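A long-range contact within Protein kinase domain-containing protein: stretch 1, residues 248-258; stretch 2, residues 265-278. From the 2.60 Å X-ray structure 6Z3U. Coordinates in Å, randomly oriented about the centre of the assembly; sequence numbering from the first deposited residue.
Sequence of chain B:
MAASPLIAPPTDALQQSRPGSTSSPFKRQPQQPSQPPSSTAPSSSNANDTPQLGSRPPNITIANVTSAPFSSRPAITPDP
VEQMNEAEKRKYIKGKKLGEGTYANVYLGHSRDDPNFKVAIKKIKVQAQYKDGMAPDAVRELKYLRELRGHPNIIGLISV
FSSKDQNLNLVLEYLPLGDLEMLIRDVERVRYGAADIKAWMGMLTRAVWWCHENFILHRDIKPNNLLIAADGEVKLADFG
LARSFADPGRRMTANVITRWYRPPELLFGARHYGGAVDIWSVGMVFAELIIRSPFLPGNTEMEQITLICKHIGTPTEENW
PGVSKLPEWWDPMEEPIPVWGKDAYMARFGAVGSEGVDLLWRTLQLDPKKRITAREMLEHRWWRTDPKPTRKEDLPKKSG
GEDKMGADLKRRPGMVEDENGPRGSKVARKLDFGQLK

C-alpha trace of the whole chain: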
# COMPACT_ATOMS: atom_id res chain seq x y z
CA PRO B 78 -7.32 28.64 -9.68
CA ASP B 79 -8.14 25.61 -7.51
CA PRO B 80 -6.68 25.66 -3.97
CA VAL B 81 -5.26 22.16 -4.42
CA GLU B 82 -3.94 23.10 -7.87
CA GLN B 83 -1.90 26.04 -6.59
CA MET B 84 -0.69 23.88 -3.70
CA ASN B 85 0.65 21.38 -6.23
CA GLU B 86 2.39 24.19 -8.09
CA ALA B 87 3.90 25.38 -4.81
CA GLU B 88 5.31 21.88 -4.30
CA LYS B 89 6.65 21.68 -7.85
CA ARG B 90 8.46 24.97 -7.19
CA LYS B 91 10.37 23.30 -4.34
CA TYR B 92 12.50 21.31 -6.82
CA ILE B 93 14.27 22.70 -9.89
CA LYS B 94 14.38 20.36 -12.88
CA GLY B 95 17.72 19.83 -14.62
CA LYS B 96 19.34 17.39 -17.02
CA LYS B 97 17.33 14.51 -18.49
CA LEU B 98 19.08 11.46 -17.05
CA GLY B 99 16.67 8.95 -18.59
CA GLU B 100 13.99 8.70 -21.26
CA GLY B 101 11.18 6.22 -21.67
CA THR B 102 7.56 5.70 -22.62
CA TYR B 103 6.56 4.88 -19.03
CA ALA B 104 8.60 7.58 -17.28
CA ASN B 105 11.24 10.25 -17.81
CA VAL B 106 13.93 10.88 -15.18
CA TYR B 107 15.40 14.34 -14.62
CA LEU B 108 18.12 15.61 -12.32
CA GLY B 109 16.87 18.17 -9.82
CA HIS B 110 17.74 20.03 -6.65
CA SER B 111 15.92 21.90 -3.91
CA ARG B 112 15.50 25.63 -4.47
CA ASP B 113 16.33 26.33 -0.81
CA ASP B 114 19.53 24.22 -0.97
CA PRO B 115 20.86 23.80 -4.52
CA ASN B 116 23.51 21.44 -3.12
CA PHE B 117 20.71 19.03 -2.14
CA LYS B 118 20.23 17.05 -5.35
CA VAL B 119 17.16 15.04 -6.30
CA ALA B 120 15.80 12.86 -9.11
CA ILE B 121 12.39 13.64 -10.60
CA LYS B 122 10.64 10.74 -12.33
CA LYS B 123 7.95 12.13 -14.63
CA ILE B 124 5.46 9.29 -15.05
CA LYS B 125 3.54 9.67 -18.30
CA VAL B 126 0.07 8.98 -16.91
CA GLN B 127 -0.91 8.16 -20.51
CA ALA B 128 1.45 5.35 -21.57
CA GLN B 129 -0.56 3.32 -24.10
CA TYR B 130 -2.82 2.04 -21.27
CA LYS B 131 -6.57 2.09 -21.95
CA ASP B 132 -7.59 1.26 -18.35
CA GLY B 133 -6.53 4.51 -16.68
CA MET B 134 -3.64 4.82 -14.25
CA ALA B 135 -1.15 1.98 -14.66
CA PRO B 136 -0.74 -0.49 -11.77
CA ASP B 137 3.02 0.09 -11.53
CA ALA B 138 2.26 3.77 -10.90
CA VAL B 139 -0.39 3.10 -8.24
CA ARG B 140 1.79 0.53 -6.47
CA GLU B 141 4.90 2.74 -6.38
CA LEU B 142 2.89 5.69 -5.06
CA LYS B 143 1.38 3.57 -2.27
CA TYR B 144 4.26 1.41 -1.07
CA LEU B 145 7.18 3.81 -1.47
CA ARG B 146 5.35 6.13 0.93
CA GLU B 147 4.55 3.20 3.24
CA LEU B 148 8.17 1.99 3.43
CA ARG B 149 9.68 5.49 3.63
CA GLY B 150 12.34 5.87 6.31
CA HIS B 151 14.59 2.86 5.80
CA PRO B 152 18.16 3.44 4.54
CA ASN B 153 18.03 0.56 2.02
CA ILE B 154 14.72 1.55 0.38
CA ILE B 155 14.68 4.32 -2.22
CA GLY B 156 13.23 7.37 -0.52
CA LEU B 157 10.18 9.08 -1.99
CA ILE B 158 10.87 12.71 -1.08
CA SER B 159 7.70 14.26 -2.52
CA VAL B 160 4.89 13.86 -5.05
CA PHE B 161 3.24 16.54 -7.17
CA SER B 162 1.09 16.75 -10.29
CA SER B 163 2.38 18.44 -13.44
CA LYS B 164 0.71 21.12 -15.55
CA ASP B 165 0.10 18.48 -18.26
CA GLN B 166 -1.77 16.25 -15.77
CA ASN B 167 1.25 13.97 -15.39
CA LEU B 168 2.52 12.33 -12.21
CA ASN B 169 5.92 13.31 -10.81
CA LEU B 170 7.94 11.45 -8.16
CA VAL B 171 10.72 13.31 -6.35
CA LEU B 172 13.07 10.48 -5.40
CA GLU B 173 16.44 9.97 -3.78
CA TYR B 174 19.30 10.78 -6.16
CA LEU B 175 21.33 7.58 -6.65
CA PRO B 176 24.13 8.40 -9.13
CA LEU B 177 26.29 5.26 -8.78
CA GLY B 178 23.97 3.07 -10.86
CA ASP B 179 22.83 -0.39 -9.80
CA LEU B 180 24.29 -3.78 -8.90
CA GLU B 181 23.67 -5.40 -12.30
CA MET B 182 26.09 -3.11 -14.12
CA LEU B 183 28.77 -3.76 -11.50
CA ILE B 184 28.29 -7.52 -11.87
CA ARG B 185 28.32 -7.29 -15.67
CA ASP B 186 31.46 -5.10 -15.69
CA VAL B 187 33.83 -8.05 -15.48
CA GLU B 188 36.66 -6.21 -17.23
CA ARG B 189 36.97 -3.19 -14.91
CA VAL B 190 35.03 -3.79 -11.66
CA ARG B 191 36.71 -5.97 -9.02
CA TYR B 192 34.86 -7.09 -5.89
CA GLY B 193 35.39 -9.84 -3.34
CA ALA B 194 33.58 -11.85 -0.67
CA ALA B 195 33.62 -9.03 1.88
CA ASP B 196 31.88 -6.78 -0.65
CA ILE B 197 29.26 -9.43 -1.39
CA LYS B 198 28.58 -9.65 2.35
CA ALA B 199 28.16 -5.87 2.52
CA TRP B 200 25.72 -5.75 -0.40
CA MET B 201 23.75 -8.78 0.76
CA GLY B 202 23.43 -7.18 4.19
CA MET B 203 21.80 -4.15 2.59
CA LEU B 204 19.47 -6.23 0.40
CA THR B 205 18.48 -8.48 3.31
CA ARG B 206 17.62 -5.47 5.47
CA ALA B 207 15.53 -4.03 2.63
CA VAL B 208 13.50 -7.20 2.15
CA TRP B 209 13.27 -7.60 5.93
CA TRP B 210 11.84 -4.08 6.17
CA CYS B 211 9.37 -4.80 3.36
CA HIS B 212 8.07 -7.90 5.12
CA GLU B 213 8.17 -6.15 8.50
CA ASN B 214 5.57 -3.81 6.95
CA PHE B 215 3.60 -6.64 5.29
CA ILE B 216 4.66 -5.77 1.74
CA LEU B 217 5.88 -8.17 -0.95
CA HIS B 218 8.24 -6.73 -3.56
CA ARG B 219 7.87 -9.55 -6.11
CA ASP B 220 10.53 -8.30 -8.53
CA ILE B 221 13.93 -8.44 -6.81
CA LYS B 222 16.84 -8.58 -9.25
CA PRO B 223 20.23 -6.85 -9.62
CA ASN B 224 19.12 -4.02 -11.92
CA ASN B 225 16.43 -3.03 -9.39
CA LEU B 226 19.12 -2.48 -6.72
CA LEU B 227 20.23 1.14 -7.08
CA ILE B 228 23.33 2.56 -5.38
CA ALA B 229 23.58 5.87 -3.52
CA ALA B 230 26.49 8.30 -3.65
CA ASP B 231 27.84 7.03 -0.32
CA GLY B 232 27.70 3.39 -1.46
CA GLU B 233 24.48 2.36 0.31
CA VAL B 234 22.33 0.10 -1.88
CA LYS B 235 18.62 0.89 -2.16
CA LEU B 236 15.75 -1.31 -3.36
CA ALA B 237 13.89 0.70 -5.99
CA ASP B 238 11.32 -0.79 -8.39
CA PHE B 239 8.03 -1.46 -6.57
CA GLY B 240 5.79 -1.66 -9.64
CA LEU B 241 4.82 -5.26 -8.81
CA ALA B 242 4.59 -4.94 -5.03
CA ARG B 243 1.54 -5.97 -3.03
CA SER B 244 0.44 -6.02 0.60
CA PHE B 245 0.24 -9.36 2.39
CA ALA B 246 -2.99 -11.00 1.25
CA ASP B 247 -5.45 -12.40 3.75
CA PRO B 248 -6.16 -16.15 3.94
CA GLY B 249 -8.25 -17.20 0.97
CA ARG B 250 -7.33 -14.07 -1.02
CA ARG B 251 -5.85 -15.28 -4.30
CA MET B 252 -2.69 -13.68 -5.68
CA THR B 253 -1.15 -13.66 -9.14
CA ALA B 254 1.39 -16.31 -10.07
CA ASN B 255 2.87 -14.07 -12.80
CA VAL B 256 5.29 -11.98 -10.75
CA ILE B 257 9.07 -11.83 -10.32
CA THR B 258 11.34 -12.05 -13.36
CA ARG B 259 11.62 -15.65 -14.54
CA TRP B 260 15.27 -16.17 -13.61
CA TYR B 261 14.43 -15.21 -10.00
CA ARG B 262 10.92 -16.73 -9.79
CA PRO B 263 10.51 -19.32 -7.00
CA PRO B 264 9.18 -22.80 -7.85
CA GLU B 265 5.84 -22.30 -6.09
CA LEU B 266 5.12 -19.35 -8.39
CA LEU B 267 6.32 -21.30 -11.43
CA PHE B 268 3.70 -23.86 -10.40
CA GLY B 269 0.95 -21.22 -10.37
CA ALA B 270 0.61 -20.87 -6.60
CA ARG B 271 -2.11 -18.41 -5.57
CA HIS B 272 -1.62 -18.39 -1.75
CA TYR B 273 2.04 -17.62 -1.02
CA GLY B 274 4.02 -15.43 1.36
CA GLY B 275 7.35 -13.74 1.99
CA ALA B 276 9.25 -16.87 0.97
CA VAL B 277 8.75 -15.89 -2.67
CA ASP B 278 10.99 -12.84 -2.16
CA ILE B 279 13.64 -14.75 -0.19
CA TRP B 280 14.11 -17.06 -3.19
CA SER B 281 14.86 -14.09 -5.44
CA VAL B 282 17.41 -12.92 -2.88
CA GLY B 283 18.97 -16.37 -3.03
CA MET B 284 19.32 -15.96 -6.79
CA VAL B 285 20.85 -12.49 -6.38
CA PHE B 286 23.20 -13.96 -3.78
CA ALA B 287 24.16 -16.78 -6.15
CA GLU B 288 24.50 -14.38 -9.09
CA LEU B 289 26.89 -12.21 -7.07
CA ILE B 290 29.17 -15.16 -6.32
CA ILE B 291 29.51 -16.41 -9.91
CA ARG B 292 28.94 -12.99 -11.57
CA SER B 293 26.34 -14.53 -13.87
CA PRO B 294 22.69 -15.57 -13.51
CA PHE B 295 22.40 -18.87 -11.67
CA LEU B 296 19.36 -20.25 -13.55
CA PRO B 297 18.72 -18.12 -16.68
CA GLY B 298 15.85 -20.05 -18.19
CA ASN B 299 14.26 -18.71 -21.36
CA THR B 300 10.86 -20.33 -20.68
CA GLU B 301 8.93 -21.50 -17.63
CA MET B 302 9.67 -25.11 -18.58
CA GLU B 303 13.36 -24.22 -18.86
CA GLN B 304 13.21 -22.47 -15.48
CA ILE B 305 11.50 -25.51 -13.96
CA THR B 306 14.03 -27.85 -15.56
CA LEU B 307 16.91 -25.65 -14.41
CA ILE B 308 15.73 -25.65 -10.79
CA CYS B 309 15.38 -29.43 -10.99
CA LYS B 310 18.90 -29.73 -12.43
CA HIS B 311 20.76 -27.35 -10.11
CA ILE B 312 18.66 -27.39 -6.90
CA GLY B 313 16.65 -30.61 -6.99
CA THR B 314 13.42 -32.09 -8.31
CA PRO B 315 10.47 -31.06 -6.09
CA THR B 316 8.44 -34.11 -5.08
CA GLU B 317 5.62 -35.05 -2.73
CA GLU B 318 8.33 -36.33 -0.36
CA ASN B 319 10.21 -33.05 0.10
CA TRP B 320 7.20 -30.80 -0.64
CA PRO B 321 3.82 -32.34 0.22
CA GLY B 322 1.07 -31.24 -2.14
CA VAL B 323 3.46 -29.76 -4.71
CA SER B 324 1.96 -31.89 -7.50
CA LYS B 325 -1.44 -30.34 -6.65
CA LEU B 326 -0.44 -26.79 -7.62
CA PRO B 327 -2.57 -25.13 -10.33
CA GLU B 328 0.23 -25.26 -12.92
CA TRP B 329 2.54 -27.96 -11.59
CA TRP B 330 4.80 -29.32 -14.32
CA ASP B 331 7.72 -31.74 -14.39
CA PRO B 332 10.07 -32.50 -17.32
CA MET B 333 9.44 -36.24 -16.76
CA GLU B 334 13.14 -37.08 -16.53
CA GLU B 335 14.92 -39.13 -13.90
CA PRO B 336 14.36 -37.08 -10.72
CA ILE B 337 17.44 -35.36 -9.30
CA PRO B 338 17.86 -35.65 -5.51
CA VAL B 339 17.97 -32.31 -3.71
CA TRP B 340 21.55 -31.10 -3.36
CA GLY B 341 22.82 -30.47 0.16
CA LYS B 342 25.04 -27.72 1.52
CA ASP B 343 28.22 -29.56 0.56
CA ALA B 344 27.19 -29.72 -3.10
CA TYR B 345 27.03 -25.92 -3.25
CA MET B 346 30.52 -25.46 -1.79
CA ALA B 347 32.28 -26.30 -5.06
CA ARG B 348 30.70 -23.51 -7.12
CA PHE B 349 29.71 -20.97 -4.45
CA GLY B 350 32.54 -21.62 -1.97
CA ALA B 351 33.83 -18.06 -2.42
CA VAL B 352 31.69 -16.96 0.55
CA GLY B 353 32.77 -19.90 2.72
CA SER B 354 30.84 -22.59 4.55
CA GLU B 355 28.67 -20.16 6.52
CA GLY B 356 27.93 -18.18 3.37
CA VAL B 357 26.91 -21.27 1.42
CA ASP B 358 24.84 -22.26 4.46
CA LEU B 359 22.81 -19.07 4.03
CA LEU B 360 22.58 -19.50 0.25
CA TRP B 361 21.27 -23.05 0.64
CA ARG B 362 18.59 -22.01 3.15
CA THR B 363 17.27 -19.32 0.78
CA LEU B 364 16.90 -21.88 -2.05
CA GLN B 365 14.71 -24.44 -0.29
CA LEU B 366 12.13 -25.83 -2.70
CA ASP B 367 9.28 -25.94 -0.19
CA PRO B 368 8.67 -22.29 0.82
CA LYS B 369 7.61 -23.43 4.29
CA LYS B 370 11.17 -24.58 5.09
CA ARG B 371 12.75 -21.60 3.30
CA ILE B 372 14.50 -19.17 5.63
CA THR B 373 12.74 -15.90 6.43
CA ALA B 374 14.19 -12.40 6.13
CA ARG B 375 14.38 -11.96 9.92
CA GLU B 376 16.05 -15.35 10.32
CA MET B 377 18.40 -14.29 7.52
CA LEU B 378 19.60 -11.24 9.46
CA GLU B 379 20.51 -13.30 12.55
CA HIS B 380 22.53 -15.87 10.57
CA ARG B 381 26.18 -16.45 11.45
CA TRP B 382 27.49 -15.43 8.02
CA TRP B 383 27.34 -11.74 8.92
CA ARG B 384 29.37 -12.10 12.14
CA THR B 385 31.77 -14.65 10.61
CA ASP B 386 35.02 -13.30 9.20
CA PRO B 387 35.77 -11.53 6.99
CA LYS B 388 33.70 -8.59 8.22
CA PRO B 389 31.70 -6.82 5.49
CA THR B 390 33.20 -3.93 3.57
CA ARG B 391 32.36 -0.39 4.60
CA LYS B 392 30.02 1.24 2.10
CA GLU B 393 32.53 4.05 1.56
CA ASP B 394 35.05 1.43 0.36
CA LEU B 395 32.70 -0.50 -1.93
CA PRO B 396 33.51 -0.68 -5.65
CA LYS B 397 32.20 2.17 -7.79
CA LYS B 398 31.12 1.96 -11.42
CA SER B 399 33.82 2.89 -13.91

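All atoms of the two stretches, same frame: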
# COMPACT_ATOMS: atom_id res chain seq x y z
N PRO B 248 -5.92 -14.74 4.29
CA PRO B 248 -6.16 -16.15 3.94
C PRO B 248 -7.38 -16.28 3.04
O PRO B 248 -8.44 -15.72 3.32
CB PRO B 248 -6.37 -16.82 5.30
CG PRO B 248 -5.72 -15.92 6.28
CD PRO B 248 -5.92 -14.53 5.75
N GLY B 249 -7.22 -17.03 1.95
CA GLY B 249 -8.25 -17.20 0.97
C GLY B 249 -8.24 -16.17 -0.14
O GLY B 249 -8.97 -16.33 -1.13
N ARG B 250 -7.43 -15.12 -0.01
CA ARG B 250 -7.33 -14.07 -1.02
C ARG B 250 -6.29 -14.50 -2.04
O ARG B 250 -5.10 -14.61 -1.72
CB ARG B 250 -6.96 -12.74 -0.36
CG ARG B 250 -6.87 -11.56 -1.32
CD ARG B 250 -8.14 -11.39 -2.13
NE ARG B 250 -9.33 -11.46 -1.28
CZ ARG B 250 -9.98 -10.41 -0.79
NH1 ARG B 250 -9.57 -9.17 -1.06
NH2 ARG B 250 -11.05 -10.59 -0.03
N ARG B 251 -6.73 -14.74 -3.27
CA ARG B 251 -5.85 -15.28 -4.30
C ARG B 251 -4.92 -14.19 -4.81
O ARG B 251 -5.30 -13.02 -4.92
CB ARG B 251 -6.67 -15.86 -5.45
CG ARG B 251 -7.72 -16.86 -4.99
CD ARG B 251 -8.50 -17.47 -6.15
NE ARG B 251 -7.74 -18.55 -6.77
CZ ARG B 251 -7.79 -19.82 -6.36
NH1 ARG B 251 -8.55 -20.17 -5.33
NH2 ARG B 251 -7.06 -20.75 -6.97
N MET B 252 -3.68 -14.58 -5.12
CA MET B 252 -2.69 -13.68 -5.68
C MET B 252 -2.28 -14.18 -7.06
O MET B 252 -2.56 -15.32 -7.45
CB MET B 252 -1.45 -13.58 -4.78
CG MET B 252 -1.65 -12.74 -3.54
SD MET B 252 -0.34 -13.04 -2.34
CE MET B 252 -0.14 -11.42 -1.61
N THR B 253 -1.61 -13.31 -7.81
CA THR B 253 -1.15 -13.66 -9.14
C THR B 253 0.11 -14.51 -9.06
O THR B 253 0.97 -14.29 -8.20
CB THR B 253 -0.87 -12.40 -9.97
OG1 THR B 253 -2.03 -11.56 -9.95
CG2 THR B 253 -0.56 -12.76 -11.41
N ALA B 254 0.20 -15.49 -9.95
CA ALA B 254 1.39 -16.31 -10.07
C ALA B 254 2.39 -15.73 -11.06
O ALA B 254 3.52 -16.23 -11.15
CB ALA B 254 1.01 -17.73 -10.52
N ASN B 255 2.01 -14.68 -11.79
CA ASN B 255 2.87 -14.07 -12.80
C ASN B 255 3.52 -12.82 -12.22
O ASN B 255 3.17 -11.68 -12.55
CB ASN B 255 2.05 -13.75 -14.05
CG ASN B 255 2.91 -13.29 -15.21
OD1 ASN B 255 4.10 -13.58 -15.27
ND2 ASN B 255 2.30 -12.56 -16.14
N VAL B 256 4.48 -13.04 -11.33
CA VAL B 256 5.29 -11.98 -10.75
C VAL B 256 6.73 -12.48 -10.64
O VAL B 256 7.00 -13.68 -10.75
CB VAL B 256 4.77 -11.53 -9.37
CG1 VAL B 256 3.56 -10.62 -9.53
CG2 VAL B 256 4.43 -12.72 -8.51
N ILE B 257 7.64 -11.54 -10.42
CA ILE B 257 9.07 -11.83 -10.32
C ILE B 257 9.60 -12.26 -11.68
O ILE B 257 9.04 -13.15 -12.33
CB ILE B 257 9.36 -12.92 -9.27
CG1 ILE B 257 8.64 -12.63 -7.96
CG2 ILE B 257 10.86 -13.02 -9.02
CD1 ILE B 257 8.83 -13.71 -6.91
N THR B 258 10.70 -11.64 -12.11
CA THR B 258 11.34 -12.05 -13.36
C THR B 258 11.65 -13.54 -13.32
O THR B 258 11.99 -14.09 -12.27
CB THR B 258 12.61 -11.23 -13.58
OG1 THR B 258 12.29 -9.84 -13.56
CG2 THR B 258 13.24 -11.58 -14.92
N GLU B 265 7.27 -22.32 -6.39
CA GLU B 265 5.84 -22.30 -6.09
C GLU B 265 5.10 -21.35 -7.01
O GLU B 265 3.94 -21.60 -7.36
CB GLU B 265 5.62 -21.93 -4.62
CG GLU B 265 6.06 -20.53 -4.20
CD GLU B 265 7.43 -20.50 -3.55
OE1 GLU B 265 8.27 -21.36 -3.89
OE2 GLU B 265 7.66 -19.62 -2.70
N LEU B 266 5.75 -20.26 -7.44
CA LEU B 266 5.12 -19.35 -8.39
C LEU B 266 5.17 -19.92 -9.81
O LEU B 266 4.23 -19.75 -10.58
CB LEU B 266 5.80 -17.98 -8.34
CG LEU B 266 5.08 -16.90 -7.53
CD1 LEU B 266 4.61 -17.43 -6.18
CD2 LEU B 266 5.97 -15.68 -7.34
N LEU B 267 6.27 -20.60 -10.15
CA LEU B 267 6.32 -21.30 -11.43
C LEU B 267 5.20 -22.32 -11.55
O LEU B 267 4.70 -22.57 -12.65
CB LEU B 267 7.68 -21.99 -11.60
CG LEU B 267 8.89 -21.09 -11.89
CD1 LEU B 267 10.18 -21.81 -11.55
CD2 LEU B 267 8.91 -20.64 -13.34
N PHE B 268 4.78 -22.89 -10.43
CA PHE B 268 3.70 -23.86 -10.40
C PHE B 268 2.32 -23.21 -10.26
O PHE B 268 1.33 -23.91 -10.06
CB PHE B 268 3.92 -24.86 -9.26
CG PHE B 268 5.19 -25.66 -9.40
CD1 PHE B 268 5.71 -25.96 -10.65
CD2 PHE B 268 5.86 -26.12 -8.28
CE1 PHE B 268 6.87 -26.70 -10.77
CE2 PHE B 268 7.02 -26.86 -8.40
CZ PHE B 268 7.52 -27.15 -9.65
N GLY B 269 2.24 -21.88 -10.38
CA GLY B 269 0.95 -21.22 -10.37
C GLY B 269 0.34 -21.03 -9.01
O GLY B 269 -0.89 -20.90 -8.91
N ALA B 270 1.14 -21.00 -7.95
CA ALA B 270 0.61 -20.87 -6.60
C ALA B 270 -0.12 -19.54 -6.44
O ALA B 270 0.35 -18.49 -6.91
CB ALA B 270 1.72 -20.98 -5.57
N ARG B 271 -1.27 -19.59 -5.77
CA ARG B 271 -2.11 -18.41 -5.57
C ARG B 271 -2.15 -17.95 -4.12
O ARG B 271 -2.68 -16.86 -3.86
CB ARG B 271 -3.55 -18.70 -6.03
CG ARG B 271 -3.65 -19.43 -7.36
CD ARG B 271 -3.31 -18.51 -8.52
NE ARG B 271 -4.31 -17.47 -8.71
CZ ARG B 271 -4.27 -16.56 -9.68
NH1 ARG B 271 -5.24 -15.66 -9.77
NH2 ARG B 271 -3.27 -16.55 -10.55
N HIS B 272 -1.62 -18.73 -3.18
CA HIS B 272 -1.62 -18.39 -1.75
C HIS B 272 -0.20 -18.59 -1.22
O HIS B 272 0.12 -19.63 -0.65
CB HIS B 272 -2.64 -19.24 -0.99
CG HIS B 272 -4.05 -19.05 -1.46
ND1 HIS B 272 -4.85 -20.10 -1.85
CD2 HIS B 272 -4.80 -17.93 -1.58
CE1 HIS B 272 -6.03 -19.63 -2.21
NE2 HIS B 272 -6.03 -18.32 -2.05
N TYR B 273 0.64 -17.58 -1.42
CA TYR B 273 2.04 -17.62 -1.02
C TYR B 273 2.34 -16.50 -0.03
O TYR B 273 1.45 -15.73 0.36
CB TYR B 273 2.95 -17.51 -2.26
CG TYR B 273 2.63 -16.34 -3.16
CD1 TYR B 273 3.17 -15.08 -2.92
CD2 TYR B 273 1.81 -16.49 -4.27
CE1 TYR B 273 2.90 -14.01 -3.75
CE2 TYR B 273 1.53 -15.42 -5.11
CZ TYR B 273 2.08 -14.19 -4.84
OH TYR B 273 1.80 -13.13 -5.68
N GLY B 274 3.60 -16.41 0.38
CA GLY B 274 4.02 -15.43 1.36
C GLY B 274 5.39 -14.85 1.10
O GLY B 274 5.85 -14.83 -0.05
N GLY B 275 6.06 -14.39 2.16
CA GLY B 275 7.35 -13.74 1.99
C GLY B 275 8.40 -14.64 1.35
O GLY B 275 9.35 -14.14 0.74
N ALA B 276 8.24 -15.95 1.49
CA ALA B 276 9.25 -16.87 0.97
C ALA B 276 9.53 -16.63 -0.50
O ALA B 276 10.64 -16.90 -0.98
CB ALA B 276 8.81 -18.32 1.20
N VAL B 277 8.55 -16.11 -1.24
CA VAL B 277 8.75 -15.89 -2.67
C VAL B 277 9.85 -14.86 -2.90
O VAL B 277 10.62 -14.96 -3.86
CB VAL B 277 7.44 -15.47 -3.35
CG1 VAL B 277 6.43 -16.60 -3.28
CG2 VAL B 277 6.89 -14.19 -2.73
N ASP B 278 9.94 -13.85 -2.03
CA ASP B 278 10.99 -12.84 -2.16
C ASP B 278 12.34 -13.38 -1.72
O ASP B 278 13.37 -13.03 -2.31
CB ASP B 278 10.63 -11.59 -1.36
CG ASP B 278 9.67 -10.68 -2.10
OD1 ASP B 278 9.65 -10.70 -3.35
OD2 ASP B 278 8.94 -9.92 -1.43

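What does Arg271, which gives up more surface to the other stretch than any other residue here, contribute? Its backbone supplies one of the two hydrogen bonds across the contact: Met252 N donates to Arg271 O at 2.8 Å, and Arg251 CA approaches the same Arg271 O at 3.6 Å in a CA-H...O contact. Its side chain, m at chi1, chi2 and chi3, curls so that Met252 O and Thr253 CA lie over one face of the guanidinium. Met252 O comes within 3.0 Å of Arg271 NE, but the angle is too poor for a hydrogen bond. Arg251 NE sits 4.1 Å from Arg271 NE, a pairing of like charges, and no hydrogen bond across the contact involves the guanidinium.

How is Met252 held once its backbone is fixed? Its buried side chain packs against Tyr273. Met252 SD stands over the ring face, 3.9 Å from the centroid of the Tyr273 ring, while Met252 CB lies 3.5 Å from Tyr273 CE2. The tyrosine combines a flat apolar surface with a polar tip: Tyr273 OH donates to Thr253 O at 2.9 Å, near the ring plane, so one side chain engages two successive residues.

Why does a small residue suit position 254? Ala254 points its CB toward the other stretch, only 3.5 Å from Gly269 CA. Gly269, with positive phi, brings backbone rather than side chain to this close approach.

What closes the two ends? Near the start of stretch 1, the edge of the His272 ring meets Arg250 O, with His272 CD2 3.3 Å from Arg250 O. Farther along, branched aliphatic residues fill a buried apolar patch: Leu266 CD2 lies 3.5 Å from both Val256 CG2 and Ile257 CD1, and Ile257 CD1 also reaches Val277 CB at 4.2 Å.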